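Retinol dehydratase (Spodoptera frugiperda, PDB 1FMJ) catalyses the dehydration of retinol, using a sulfotransferase-type fold that binds adenosine 3',5'-diphosphate, and so probably works through a sulfated intermediate. Local coordinates at residues K41-Y46 with G220-P226; K25-G29 with D212-M216; V83-N88 with E157-V161; D65-Y71 with V178-L183. All coordinates share one frame. Residues are numbered along the deposited sequence.

Contact 1 (K41-Y46 with G220-P226)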
loop_
_atom_site.group_PDB
_atom_site.type_symbol
_atom_site.label_atom_id
_atom_site.label_comp_id
_atom_site.label_asym_id
_atom_site.label_seq_id
_atom_site.Cartn_x
_atom_site.Cartn_y
_atom_site.Cartn_z
ATOM N N LYS A 41 -17.340 -8.930 0.945
ATOM C CA LYS A 41 -17.051 -7.627 1.532
ATOM C C LYS A 41 -16.940 -6.539 0.453
ATOM O O LYS A 41 -16.858 -5.353 0.758
ATOM C CB LYS A 41 -15.763 -7.699 2.350
ATOM C CG LYS A 41 -15.857 -8.644 3.531
ATOM C CD LYS A 41 -14.520 -8.794 4.250
ATOM C CE LYS A 41 -14.625 -9.811 5.381
ATOM N NZ LYS A 41 -13.371 -9.923 6.190
ATOM N N GLY A 42 -16.946 -6.951 -0.810
ATOM C CA GLY A 42 -16.865 -5.993 -1.903
ATOM C C GLY A 42 -15.602 -5.146 -1.928
ATOM O O GLY A 42 -15.670 -3.923 -2.042
ATOM N N TYR A 43 -14.446 -5.793 -1.821
ATOM C CA TYR A 43 -13.179 -5.074 -1.858
ATOM C C TYR A 43 -12.989 -4.485 -3.247
ATOM O O TYR A 43 -13.120 -5.181 -4.260
ATOM C CB TYR A 43 -12.000 -6.004 -1.530
ATOM C CG TYR A 43 -11.833 -6.319 -0.052
ATOM C CD1 TYR A 43 -12.017 -7.613 0.430
ATOM C CD2 TYR A 43 -11.452 -5.327 0.857
ATOM C CE1 TYR A 43 -11.823 -7.921 1.787
ATOM C CE2 TYR A 43 -11.258 -5.622 2.214
ATOM C CZ TYR A 43 -11.445 -6.920 2.666
ATOM O OH TYR A 43 -11.266 -7.223 3.992
ATOM N N MET A 44 -12.700 -3.188 -3.290
ATOM C CA MET A 44 -12.482 -2.502 -4.546
ATOM C C MET A 44 -11.163 -2.941 -5.187
ATOM O O MET A 44 -10.085 -2.638 -4.673
ATOM C CB MET A 44 -12.466 -0.991 -4.308
ATOM C CG MET A 44 -13.828 -0.377 -4.044
ATOM S SD MET A 44 -14.891 -0.450 -5.494
ATOM C CE MET A 44 -14.480 1.108 -6.309
ATOM N N VAL A 45 -11.238 -3.662 -6.303
ATOM C CA VAL A 45 -10.016 -4.081 -6.975
ATOM C C VAL A 45 -10.042 -3.679 -8.435
ATOM O O VAL A 45 -11.088 -3.725 -9.092
ATOM C CB VAL A 45 -9.768 -5.627 -6.864
ATOM C CG1 VAL A 45 -9.698 -6.042 -5.398
ATOM C CG2 VAL A 45 -10.855 -6.400 -7.579
ATOM N N TYR A 46 -8.890 -3.246 -8.937
ATOM C CA TYR A 46 -8.784 -2.860 -10.335
ATOM C C TYR A 46 -9.113 -4.115 -11.140
ATOM O O TYR A 46 -8.608 -5.196 -10.840
ATOM C CB TYR A 46 -7.366 -2.366 -10.639
ATOM C CG TYR A 46 -7.136 -0.918 -10.249
ATOM C CD1 TYR A 46 -6.224 -0.577 -9.252
ATOM C CD2 TYR A 46 -7.825 0.106 -10.887
ATOM C CE1 TYR A 46 -6.006 0.756 -8.902
ATOM C CE2 TYR A 46 -7.615 1.438 -10.551
ATOM C CZ TYR A 46 -6.704 1.756 -9.559
ATOM O OH TYR A 46 -6.491 3.072 -9.244
ATOM N N GLY A 220 -16.109 3.175 0.913
ATOM C CA GLY A 220 -15.565 1.938 0.385
ATOM C C GLY A 220 -15.556 1.906 -1.132
ATOM O O GLY A 220 -15.717 0.841 -1.743
ATOM N N LEU A 221 -15.369 3.069 -1.752
ATOM C CA LEU A 221 -15.345 3.140 -3.210
ATOM C C LEU A 221 -13.975 3.500 -3.783
ATOM O O LEU A 221 -13.854 3.872 -4.950
ATOM C CB LEU A 221 -16.423 4.110 -3.711
ATOM C CG LEU A 221 -17.828 3.513 -3.537
ATOM C CD1 LEU A 221 -18.899 4.514 -3.925
ATOM C CD2 LEU A 221 -17.935 2.244 -4.378
ATOM N N TYR A 222 -12.942 3.420 -2.956
ATOM C CA TYR A 222 -11.603 3.674 -3.463
ATOM C C TYR A 222 -10.839 2.361 -3.412
ATOM O O TYR A 222 -11.293 1.380 -2.812
ATOM C CB TYR A 222 -10.854 4.750 -2.671
ATOM C CG TYR A 222 -9.553 5.147 -3.354
ATOM C CD1 TYR A 222 -9.554 5.697 -4.640
ATOM C CD2 TYR A 222 -8.327 4.904 -2.747
ATOM C CE1 TYR A 222 -8.346 5.987 -5.303
ATOM C CE2 TYR A 222 -7.129 5.185 -3.391
ATOM C CZ TYR A 222 -7.139 5.721 -4.665
ATOM O OH TYR A 222 -5.946 5.967 -5.296
ATOM N N THR A 223 -9.685 2.351 -4.059
ATOM C CA THR A 223 -8.831 1.172 -4.156
ATOM C C THR A 223 -8.611 0.383 -2.860
ATOM O O THR A 223 -8.145 0.910 -1.854
ATOM C CB THR A 223 -7.459 1.561 -4.760
ATOM O OG1 THR A 223 -7.676 2.330 -5.955
ATOM C CG2 THR A 223 -6.646 0.312 -5.111
ATOM N N LEU A 224 -8.966 -0.897 -2.930
ATOM C CA LEU A 224 -8.843 -1.862 -1.845
ATOM C C LEU A 224 -9.592 -1.612 -0.539
ATOM O O LEU A 224 -9.303 -2.252 0.474
ATOM C CB LEU A 224 -7.361 -2.173 -1.583
ATOM C CG LEU A 224 -6.732 -2.965 -2.747
ATOM C CD1 LEU A 224 -5.267 -3.197 -2.492
ATOM C CD2 LEU A 224 -7.452 -4.311 -2.920
ATOM N N THR A 225 -10.553 -0.689 -0.562
ATOM C CA THR A 225 -11.402 -0.452 0.602
ATOM C C THR A 225 -12.473 -1.547 0.398
ATOM O O THR A 225 -12.463 -2.226 -0.634
ATOM C CB THR A 225 -12.079 0.947 0.552
ATOM O OG1 THR A 225 -12.833 1.077 -0.663
ATOM C CG2 THR A 225 -11.025 2.056 0.627
ATOM N N PRO A 226 -13.422 -1.721 1.341
ATOM C CA PRO A 226 -13.684 -1.031 2.610
ATOM C C PRO A 226 -12.452 -0.976 3.500
ATOM O O PRO A 226 -11.853 -1.999 3.795
ATOM C CB PRO A 226 -14.798 -1.869 3.236
ATOM C CG PRO A 226 -15.514 -2.438 2.043
ATOM C CD PRO A 226 -14.358 -2.850 1.173
HETATM O O HOH W 1 -5.438 3.540 -6.788
#

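Contact 2 (K25-G29 with D212-M216)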
loop_
_atom_site.group_PDB
_atom_site.type_symbol
_atom_site.label_atom_id
_atom_site.label_comp_id
_atom_site.label_asym_id
_atom_site.label_seq_id
_atom_site.Cartn_x
_atom_site.Cartn_y
_atom_site.Cartn_z
ATOM N N LYS A 25 -16.729 7.378 -11.317
ATOM C CA LYS A 25 -16.516 7.972 -12.636
ATOM C C LYS A 25 -16.530 9.500 -12.597
ATOM O O LYS A 25 -16.446 10.153 -13.640
ATOM C CB LYS A 25 -17.594 7.489 -13.613
ATOM C CG LYS A 25 -17.505 6.021 -13.996
ATOM C CD LYS A 25 -16.332 5.770 -14.928
ATOM C CE LYS A 25 -16.305 4.328 -15.394
ATOM N NZ LYS A 25 -16.284 3.392 -14.242
ATOM N N ALA A 26 -16.641 10.063 -11.399
ATOM C CA ALA A 26 -16.669 11.510 -11.228
ATOM C C ALA A 26 -15.390 12.008 -10.562
ATOM O O ALA A 26 -15.189 13.209 -10.394
ATOM C CB ALA A 26 -17.877 11.903 -10.396
ATOM N N ASN A 27 -14.530 11.070 -10.183
ATOM C CA ASN A 27 -13.267 11.396 -9.538
ATOM C C ASN A 27 -12.111 10.626 -10.159
ATOM O O ASN A 27 -10.983 11.114 -10.196
ATOM C CB ASN A 27 -13.332 11.061 -8.048
ATOM C CG ASN A 27 -14.113 12.082 -7.253
ATOM O OD1 ASN A 27 -15.251 12.431 -7.595
ATOM N ND2 ASN A 27 -13.508 12.567 -6.173
ATOM N N LEU A 28 -12.403 9.421 -10.643
ATOM C CA LEU A 28 -11.382 8.562 -11.235
ATOM C C LEU A 28 -11.705 8.216 -12.690
ATOM O O LEU A 28 -10.985 7.440 -13.322
ATOM C CB LEU A 28 -11.281 7.267 -10.428
ATOM C CG LEU A 28 -11.441 7.376 -8.907
ATOM C CD1 LEU A 28 -11.652 6.001 -8.307
ATOM C CD2 LEU A 28 -10.213 8.030 -8.313
ATOM N N GLY A 29 -12.786 8.794 -13.209
ATOM C CA GLY A 29 -13.216 8.517 -14.571
ATOM C C GLY A 29 -12.161 8.623 -15.659
ATOM O O GLY A 29 -12.073 7.762 -16.530
ATOM N N ASP A 212 -14.244 15.165 -2.365
ATOM C CA ASP A 212 -14.810 14.175 -3.280
ATOM C C ASP A 212 -14.039 12.874 -3.076
ATOM O O ASP A 212 -14.589 11.781 -3.190
ATOM C CB ASP A 212 -14.651 14.586 -4.744
ATOM C CG ASP A 212 -15.400 15.845 -5.088
ATOM O OD1 ASP A 212 -16.498 16.053 -4.539
ATOM O OD2 ASP A 212 -14.887 16.615 -5.930
ATOM N N PHE A 213 -12.752 13.004 -2.790
ATOM C CA PHE A 213 -11.923 11.830 -2.575
ATOM C C PHE A 213 -12.367 11.161 -1.275
ATOM O O PHE A 213 -12.453 9.934 -1.198
ATOM C CB PHE A 213 -10.445 12.217 -2.493
ATOM C CG PHE A 213 -9.520 11.035 -2.406
ATOM C CD1 PHE A 213 -9.169 10.323 -3.551
ATOM C CD2 PHE A 213 -9.049 10.592 -1.175
ATOM C CE1 PHE A 213 -8.363 9.184 -3.468
ATOM C CE2 PHE A 213 -8.242 9.450 -1.084
ATOM C CZ PHE A 213 -7.902 8.749 -2.233
ATOM N N TRP A 214 -12.657 11.976 -0.261
ATOM C CA TRP A 214 -13.100 11.472 1.039
ATOM C C TRP A 214 -14.439 10.749 0.969
ATOM O O TRP A 214 -14.638 9.739 1.645
ATOM C CB TRP A 214 -13.192 12.612 2.050
ATOM C CG TRP A 214 -13.988 12.256 3.282
ATOM C CD1 TRP A 214 -15.235 12.709 3.611
ATOM C CD2 TRP A 214 -13.589 11.379 4.340
ATOM N NE1 TRP A 214 -15.635 12.170 4.810
ATOM C CE2 TRP A 214 -14.643 11.350 5.280
ATOM C CE3 TRP A 214 -12.439 10.611 4.586
ATOM C CZ2 TRP A 214 -14.584 10.586 6.451
ATOM C CZ3 TRP A 214 -12.380 9.851 5.747
ATOM C CH2 TRP A 214 -13.447 9.844 6.666
ATOM N N GLU A 215 -15.364 11.273 0.173
ATOM C CA GLU A 215 -16.671 10.640 0.021
ATOM C C GLU A 215 -16.471 9.218 -0.494
ATOM O O GLU A 215 -17.054 8.262 0.011
ATOM C CB GLU A 215 -17.532 11.402 -0.987
ATOM C CG GLU A 215 -17.976 12.793 -0.551
ATOM C CD GLU A 215 -18.821 12.773 0.712
ATOM O OE1 GLU A 215 -19.532 11.764 0.934
ATOM O OE2 GLU A 215 -18.780 13.773 1.471
ATOM N N MET A 216 -15.635 9.106 -1.519
ATOM C CA MET A 216 -15.332 7.838 -2.160
ATOM C C MET A 216 -14.622 6.899 -1.202
ATOM O O MET A 216 -15.041 5.752 -1.012
ATOM C CB MET A 216 -14.468 8.106 -3.401
ATOM C CG MET A 216 -13.895 6.879 -4.100
ATOM S SD MET A 216 -13.174 7.312 -5.728
ATOM C CE MET A 216 -12.174 8.779 -5.307
#

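Contact 3 (V83-N88 with E157-V161)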
loop_
_atom_site.group_PDB
_atom_site.type_symbol
_atom_site.label_atom_id
_atom_site.label_comp_id
_atom_site.label_asym_id
_atom_site.label_seq_id
_atom_site.Cartn_x
_atom_site.Cartn_y
_atom_site.Cartn_z
ATOM N N VAL A 83 12.536 -3.740 7.843
ATOM C CA VAL A 83 12.509 -5.189 7.690
ATOM C C VAL A 83 13.638 -5.726 6.812
ATOM O O VAL A 83 14.194 -6.785 7.092
ATOM C CB VAL A 83 11.149 -5.652 7.093
ATOM C CG1 VAL A 83 11.213 -7.120 6.691
ATOM C CG2 VAL A 83 10.032 -5.440 8.105
ATOM N N TRP A 84 13.985 -5.011 5.748
ATOM C CA TRP A 84 15.037 -5.496 4.870
ATOM C C TRP A 84 16.392 -5.396 5.536
ATOM O O TRP A 84 17.182 -6.329 5.482
ATOM C CB TRP A 84 15.071 -4.717 3.553
ATOM C CG TRP A 84 15.741 -5.477 2.438
ATOM C CD1 TRP A 84 15.153 -6.370 1.582
ATOM C CD2 TRP A 84 17.127 -5.431 2.078
ATOM N NE1 TRP A 84 16.088 -6.880 0.713
ATOM C CE2 TRP A 84 17.306 -6.321 0.992
ATOM C CE3 TRP A 84 18.235 -4.726 2.565
ATOM C CZ2 TRP A 84 18.552 -6.522 0.381
ATOM C CZ3 TRP A 84 19.478 -4.928 1.957
ATOM C CH2 TRP A 84 19.621 -5.818 0.876
ATOM N N LEU A 85 16.665 -4.260 6.157
ATOM C CA LEU A 85 17.951 -4.068 6.817
ATOM C C LEU A 85 18.147 -5.051 7.960
ATOM O O LEU A 85 19.235 -5.604 8.128
ATOM C CB LEU A 85 18.073 -2.629 7.332
ATOM C CG LEU A 85 18.337 -1.609 6.221
ATOM C CD1 LEU A 85 18.175 -0.180 6.731
ATOM C CD2 LEU A 85 19.744 -1.842 5.674
ATOM N N ILE A 86 17.087 -5.275 8.733
ATOM C CA ILE A 86 17.145 -6.188 9.867
ATOM C C ILE A 86 17.362 -7.638 9.437
ATOM O O ILE A 86 18.087 -8.380 10.096
ATOM C CB ILE A 86 15.862 -6.084 10.716
ATOM C CG1 ILE A 86 15.755 -4.665 11.290
ATOM C CG2 ILE A 86 15.884 -7.130 11.833
ATOM C CD1 ILE A 86 14.537 -4.421 12.163
ATOM N N GLU A 87 16.734 -8.040 8.336
ATOM C CA GLU A 87 16.892 -9.397 7.829
ATOM C C GLU A 87 18.237 -9.536 7.125
ATOM O O GLU A 87 18.722 -10.644 6.931
ATOM C CB GLU A 87 15.769 -9.746 6.838
ATOM C CG GLU A 87 14.364 -9.765 7.422
ATOM C CD GLU A 87 14.138 -10.920 8.379
ATOM O OE1 GLU A 87 15.038 -11.198 9.196
ATOM O OE2 GLU A 87 13.055 -11.540 8.331
ATOM N N ASN A 88 18.848 -8.413 6.750
ATOM C CA ASN A 88 20.132 -8.464 6.050
ATOM C C ASN A 88 21.355 -7.904 6.779
ATOM O O ASN A 88 22.221 -7.281 6.164
ATOM C CB ASN A 88 19.997 -7.803 4.675
ATOM C CG ASN A 88 19.352 -8.724 3.650
ATOM O OD1 ASN A 88 19.981 -9.674 3.172
ATOM N ND2 ASN A 88 18.089 -8.460 3.319
ATOM N N GLU A 157 16.775 -17.558 -2.754
ATOM C CA GLU A 157 16.725 -16.123 -2.546
ATOM C C GLU A 157 15.529 -15.798 -1.672
ATOM O O GLU A 157 14.395 -16.069 -2.060
ATOM C CB GLU A 157 16.576 -15.393 -3.884
ATOM C CG GLU A 157 16.604 -13.886 -3.760
ATOM C CD GLU A 157 16.393 -13.190 -5.094
ATOM O OE1 GLU A 157 16.932 -13.675 -6.110
ATOM O OE2 GLU A 157 15.703 -12.150 -5.123
ATOM N N LYS A 158 15.774 -15.220 -0.499
ATOM C CA LYS A 158 14.681 -14.863 0.395
ATOM C C LYS A 158 13.749 -13.899 -0.331
ATOM O O LYS A 158 14.203 -12.946 -0.973
ATOM C CB LYS A 158 15.213 -14.209 1.675
ATOM C CG LYS A 158 14.110 -13.726 2.616
ATOM C CD LYS A 158 14.675 -13.050 3.858
ATOM C CE LYS A 158 14.790 -13.996 5.039
ATOM N NZ LYS A 158 13.488 -14.356 5.643
ATOM N N ARG A 159 12.448 -14.165 -0.248
ATOM C CA ARG A 159 11.468 -13.316 -0.905
ATOM C C ARG A 159 10.834 -12.312 0.042
ATOM O O ARG A 159 10.289 -12.682 1.089
ATOM C CB ARG A 159 10.359 -14.159 -1.549
ATOM C CG ARG A 159 10.834 -15.094 -2.655
ATOM C CD ARG A 159 9.651 -15.794 -3.343
ATOM N NE ARG A 159 8.850 -16.595 -2.417
ATOM C CZ ARG A 159 7.834 -17.370 -2.787
ATOM N NH1 ARG A 159 7.487 -17.453 -4.068
ATOM N NH2 ARG A 159 7.165 -18.065 -1.874
ATOM N N PHE A 160 10.930 -11.038 -0.330
ATOM C CA PHE A 160 10.334 -9.958 0.438
ATOM C C PHE A 160 9.135 -9.511 -0.391
ATOM O O PHE A 160 9.290 -9.077 -1.531
ATOM C CB PHE A 160 11.318 -8.798 0.620
ATOM C CG PHE A 160 12.432 -9.095 1.588
ATOM C CD1 PHE A 160 13.587 -9.752 1.164
ATOM C CD2 PHE A 160 12.312 -8.748 2.931
ATOM C CE1 PHE A 160 14.602 -10.060 2.068
ATOM C CE2 PHE A 160 13.321 -9.050 3.849
ATOM C CZ PHE A 160 14.470 -9.708 3.420
ATOM N N VAL A 161 7.943 -9.644 0.176
ATOM C CA VAL A 161 6.726 -9.289 -0.535
ATOM C C VAL A 161 6.003 -8.095 0.054
ATOM O O VAL A 161 5.748 -8.040 1.263
ATOM C CB VAL A 161 5.731 -10.470 -0.553
ATOM C CG1 VAL A 161 4.525 -10.115 -1.422
ATOM C CG2 VAL A 161 6.418 -11.729 -1.054
#

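Contact 4 (D65-Y71 with V178-L183)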
loop_
_atom_site.group_PDB
_atom_site.type_symbol
_atom_site.label_atom_id
_atom_site.label_comp_id
_atom_site.label_asym_id
_atom_site.label_seq_id
_atom_site.Cartn_x
_atom_site.Cartn_y
_atom_site.Cartn_z
ATOM N N ASP A 65 9.732 -16.584 3.528
ATOM C CA ASP A 65 9.040 -15.426 2.964
ATOM C C ASP A 65 8.709 -14.423 4.066
ATOM O O ASP A 65 8.359 -14.813 5.180
ATOM C CB ASP A 65 7.712 -15.834 2.309
ATOM C CG ASP A 65 7.895 -16.611 1.031
ATOM O OD1 ASP A 65 9.040 -16.730 0.567
ATOM O OD2 ASP A 65 6.881 -17.101 0.482
ATOM N N VAL A 66 8.815 -13.137 3.754
ATOM C CA VAL A 66 8.460 -12.106 4.716
ATOM C C VAL A 66 7.585 -11.100 3.989
ATOM O O VAL A 66 7.974 -10.570 2.949
ATOM C CB VAL A 66 9.689 -11.385 5.291
ATOM C CG1 VAL A 66 9.234 -10.300 6.269
ATOM C CG2 VAL A 66 10.591 -12.381 5.998
ATOM N N PHE A 67 6.402 -10.844 4.531
ATOM C CA PHE A 67 5.463 -9.912 3.908
ATOM C C PHE A 67 5.291 -8.625 4.680
ATOM O O PHE A 67 5.273 -8.621 5.907
ATOM C CB PHE A 67 4.060 -10.523 3.797
ATOM C CG PHE A 67 3.896 -11.528 2.699
ATOM C CD1 PHE A 67 4.612 -12.716 2.701
ATOM C CD2 PHE A 67 2.959 -11.310 1.692
ATOM C CE1 PHE A 67 4.396 -13.672 1.719
ATOM C CE2 PHE A 67 2.736 -12.263 0.707
ATOM C CZ PHE A 67 3.458 -13.450 0.722
ATOM N N VAL A 68 5.155 -7.530 3.947
ATOM C CA VAL A 68 4.871 -6.244 4.551
ATOM C C VAL A 68 3.547 -5.897 3.879
ATOM O O VAL A 68 3.481 -5.707 2.654
ATOM C CB VAL A 68 5.943 -5.200 4.224
ATOM C CG1 VAL A 68 5.557 -3.865 4.839
ATOM C CG2 VAL A 68 7.287 -5.659 4.778
ATOM N N ALA A 69 2.490 -5.856 4.680
ATOM C CA ALA A 69 1.154 -5.593 4.175
ATOM C C ALA A 69 0.536 -4.403 4.878
ATOM O O ALA A 69 0.967 -4.017 5.965
ATOM C CB ALA A 69 0.276 -6.833 4.364
ATOM N N SER A 70 -0.484 -3.831 4.262
ATOM C CA SER A 70 -1.136 -2.664 4.840
ATOM C C SER A 70 -2.149 -2.104 3.884
ATOM O O SER A 70 -2.177 -2.478 2.711
ATOM C CB SER A 70 -0.106 -1.560 5.054
ATOM O OG SER A 70 0.373 -1.146 3.781
ATOM N N TYR A 71 -2.992 -1.206 4.383
ATOM C CA TYR A 71 -3.893 -0.519 3.483
ATOM C C TYR A 71 -2.903 0.573 3.041
ATOM O O TYR A 71 -2.151 1.091 3.870
ATOM C CB TYR A 71 -5.075 0.128 4.191
ATOM C CG TYR A 71 -5.885 0.901 3.187
ATOM C CD1 TYR A 71 -6.793 0.251 2.353
ATOM C CD2 TYR A 71 -5.612 2.243 2.941
ATOM C CE1 TYR A 71 -7.397 0.916 1.285
ATOM C CE2 TYR A 71 -6.204 2.914 1.880
ATOM C CZ TYR A 71 -7.089 2.243 1.052
ATOM O OH TYR A 71 -7.598 2.885 -0.049
ATOM N N VAL A 178 4.507 -18.098 6.452
ATOM C CA VAL A 178 5.261 -16.855 6.365
ATOM C C VAL A 178 5.040 -15.862 7.489
ATOM O O VAL A 178 4.055 -15.937 8.226
ATOM C CB VAL A 178 4.960 -16.146 5.015
ATOM C CG1 VAL A 178 5.050 -17.153 3.889
ATOM C CG2 VAL A 178 3.567 -15.509 5.034
ATOM N N LYS A 179 5.981 -14.935 7.622
ATOM C CA LYS A 179 5.876 -13.893 8.623
ATOM C C LYS A 179 5.340 -12.654 7.912
ATOM O O LYS A 179 5.628 -12.425 6.733
ATOM C CB LYS A 179 7.240 -13.614 9.257
ATOM C CG LYS A 179 7.732 -14.775 10.105
ATOM C CD LYS A 179 9.044 -14.476 10.792
ATOM C CE LYS A 179 9.531 -15.701 11.544
ATOM N NZ LYS A 179 8.498 -16.196 12.507
ATOM N N MET A 180 4.549 -11.866 8.625
ATOM C CA MET A 180 3.956 -10.664 8.057
ATOM C C MET A 180 3.910 -9.522 9.055
ATOM O O MET A 180 3.631 -9.730 10.239
ATOM C CB MET A 180 2.529 -10.962 7.570
ATOM C CG MET A 180 1.699 -9.715 7.194
ATOM S SD MET A 180 0.037 -10.107 6.527
ATOM C CE MET A 180 0.495 -10.805 4.943
ATOM N N VAL A 181 4.212 -8.318 8.573
ATOM C CA VAL A 181 4.144 -7.121 9.402
ATOM C C VAL A 181 3.067 -6.284 8.735
ATOM O O VAL A 181 3.206 -5.891 7.580
ATOM C CB VAL A 181 5.466 -6.326 9.411
ATOM C CG1 VAL A 181 5.340 -5.135 10.358
ATOM C CG2 VAL A 181 6.608 -7.222 9.865
ATOM N N TYR A 182 1.985 -6.025 9.453
ATOM C CA TYR A 182 0.898 -5.252 8.894
ATOM C C TYR A 182 0.818 -3.896 9.561
ATOM O O TYR A 182 0.792 -3.785 10.792
ATOM C CB TYR A 182 -0.421 -5.999 9.069
ATOM C CG TYR A 182 -1.621 -5.276 8.512
ATOM C CD1 TYR A 182 -2.151 -5.617 7.273
ATOM C CD2 TYR A 182 -2.248 -4.265 9.244
ATOM C CE1 TYR A 182 -3.289 -4.975 6.768
ATOM C CE2 TYR A 182 -3.376 -3.617 8.754
ATOM C CZ TYR A 182 -3.895 -3.978 7.520
ATOM O OH TYR A 182 -5.043 -3.364 7.065
ATOM N N LEU A 183 0.779 -2.862 8.734
ATOM C CA LEU A 183 0.697 -1.496 9.225
ATOM C C LEU A 183 -0.689 -0.896 9.049
ATOM O O LEU A 183 -1.335 -1.082 8.008
ATOM C CB LEU A 183 1.721 -0.616 8.512
ATOM C CG LEU A 183 3.038 -0.347 9.253
ATOM C CD1 LEU A 183 2.758 0.436 10.527
ATOM C CD2 LEU A 183 3.739 -1.663 9.571
HETATM O O HOH W 2 -3.866 -0.928 7.057
#

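Contact 1 (K41-Y46 with G220-P226)
Lys-41 meets the other segment through its backbone, its O lying 3.5 Å from Pro-226 CG, while the long side chain runs off to a salt bridge with Glu-233. Gly-42 has a positive phi of 61°, a conformation easiest without a CB, and forms with Tyr-43 a G1 beta bulge opposite Leu-38. Tyr-43 packs CD2 against Pro-226 CD at 3.8 Å, and its CA approaches Thr-225 O at 3.2 Å in a CA-H...O contact; its hydroxyl reaches Glu-233. At Met-44 the backbone itself is gripped: Met-44 N donates to Thr-225 O (2.8 Å) and Met-44 O accepts from Leu-224 N (2.7 Å). Strand 43-46 is an edge strand of a small antiparallel sheet, and these two bonds use the edge turned from strand 35-38 to hold the loop between helices 210-218 and 227-235. That loop offers the paired groups through a type II turn, Tyr-222 to Thr-225, and then a cis peptide before Pro-226, the N-cap residue. The flexible Met-44 side chain threads among loop carbonyls and brings CE to 4.1 Å from Leu-221 CD2. Val-45 places CG1 3.8 Å from Leu-224 CD2, a small branched side chain against a larger one. Finally, Tyr-46 OH and Thr-223 OG1, the latter also hydrogen-bonded to Tyr-35 OH, share a water at 2.7 Å each; the same water donates to Tyr-222 OH at 2.9 Å.

Contact 2 (K25-G29 with D212-M216)
Met-216 adopts the t, t, p rotamer: its first two torsions are extended, carrying the sulfur well out from the helix, and the third bends the methyl so that CE comes within 3.7 Å of Asn-27 CB. The same reach puts Met-216 SD 3.3 Å from Leu-28 CD1. An unbranched, pliable side chain suits this span, because the two backbones stay well apart; even the nearest CA atoms, those of Asn-27 and Asp-212, are 7.0 Å from each other. Leu-28 leaves its backbone sideways, but with chi2 at t its branched tip swings to the sulfur and also touches Leu-204. The contact thus sets the loop that joins helix 18-24 to strand 35-38 against one flank of helix 210-218, within the sulfotransferase fold. Asn-27, in the m rotamer, points its CB toward that helix and lays its amide over the turn containing Asp-212. The amide is near but not bonded there: Asn-27 ND2 lies 3.3 Å from Asp-212 O at a poor angle. Asn-27 is held instead by backbone bonding to Asn-205. Phe-213, with chi1 at t, meets Tyr-222 edge-to-face, whereas Trp-214 points away and packs on helix 325-338.

Contact 3 (V83-N88 with E157-V161)
The last turn of helix 76-87 passes the start of strand 160-163 at side-chain distance, with CA atoms 7.9 Å apart for Trp-84 and Phe-160 and 9.5 Å for Glu-87 and Lys-158. Asn-88 is the first residue to leave helical angles, and its ND2 donates to Trp-84 O (3.2 Å), which closes off the last turn by a side-chain-to-backbone bond. Helix 76-87 follows strand 66-70 and covers one face of the parallel sheet in this P-loop-like sulfotransferase fold; strand 160-163 lies next to 66-70 in that sheet. Phe-160 points at the helix and fills the gap with a flat, apolar ring. Trp-84 CD1 sits over its face, 3.8 Å from Phe-160 CD1, with the planes at 46°. At the ring's edge are Val-83 CG1, 4.0 Å from Phe-160 CE2, and Glu-87 CB, 3.7 Å from Phe-160 CZ. Towards solvent, Glu-87 OE2 and Lys-158 NZ form a long salt bridge of 3.9 Å; Glu-87 also pairs with Lys-268, and Lys-158 bonds to Thr-64 O.

Contact 4 (D65-Y71 with V178-L183)
Tyr-182 lays the face of its ring over the CA of Ser-70, 4.1 Å from CA to ring centroid, a CH-pi contact. The two strands, 66-70 and 179-184, are parallel neighbours in the five-stranded sheet, ordered 2-3-1-4-5, of the sulfotransferase fold. Bonds alternate as parallel pairing requires: Phe-67 N to Lys-179 O (2.8 Å), Val-181 N to Phe-67 O (2.9 Å), Ala-69 N to Val-181 O (3.0 Å) and Leu-183 N to Ala-69 O (3.0 Å). Val-66, Val-68, Val-181 and Leu-183 lie on the face covered by helix 76-87, beta-branched valines suiting extended backbone; Val-181 and Leu-183 also touch Leu-246 of adjacent strand 243-247. On the other face Met-180 CE touches Phe-67 CB at 3.8 Å, and the small Ala-69 admits both Met-180 SD (3.9 Å from its CB) and Tyr-182 CD1 (4.0 Å). Ser-70 bonds Thr-76 and Tyr-182 OH bonds His-230. Where the strands part, one water accepts from Tyr-71 N at 2.8 Å and donates to Leu-183 O at 2.7 Å.

How the contacts relate
Contacts 3 and 4 build one layered unit, their centres 11 Å apart: strand 66-70 lies between strands 160-163 and 179-184, with Val-68 N 2.8 Å from Val-161 O and a salt bridge of 2.6 Å from Arg-159 NH2 to Asp-65 OD2. Contacts 1 and 2, whose centres are 13 Å apart, meet where Leu-221 N lies 2.8 Å from Met-216 O and Tyr-222 touches both Phe-213 and Leu-28. Tyr-71 ties the two groups together, its OH 2.7 Å from Thr-223 O. The ligands lie near this junction: the side chain of Ser-70 is about 5 Å from adenosine 3',5'-diphosphate and about 7 Å from retinol, and that of Tyr-46 is about 7 Å from retinol.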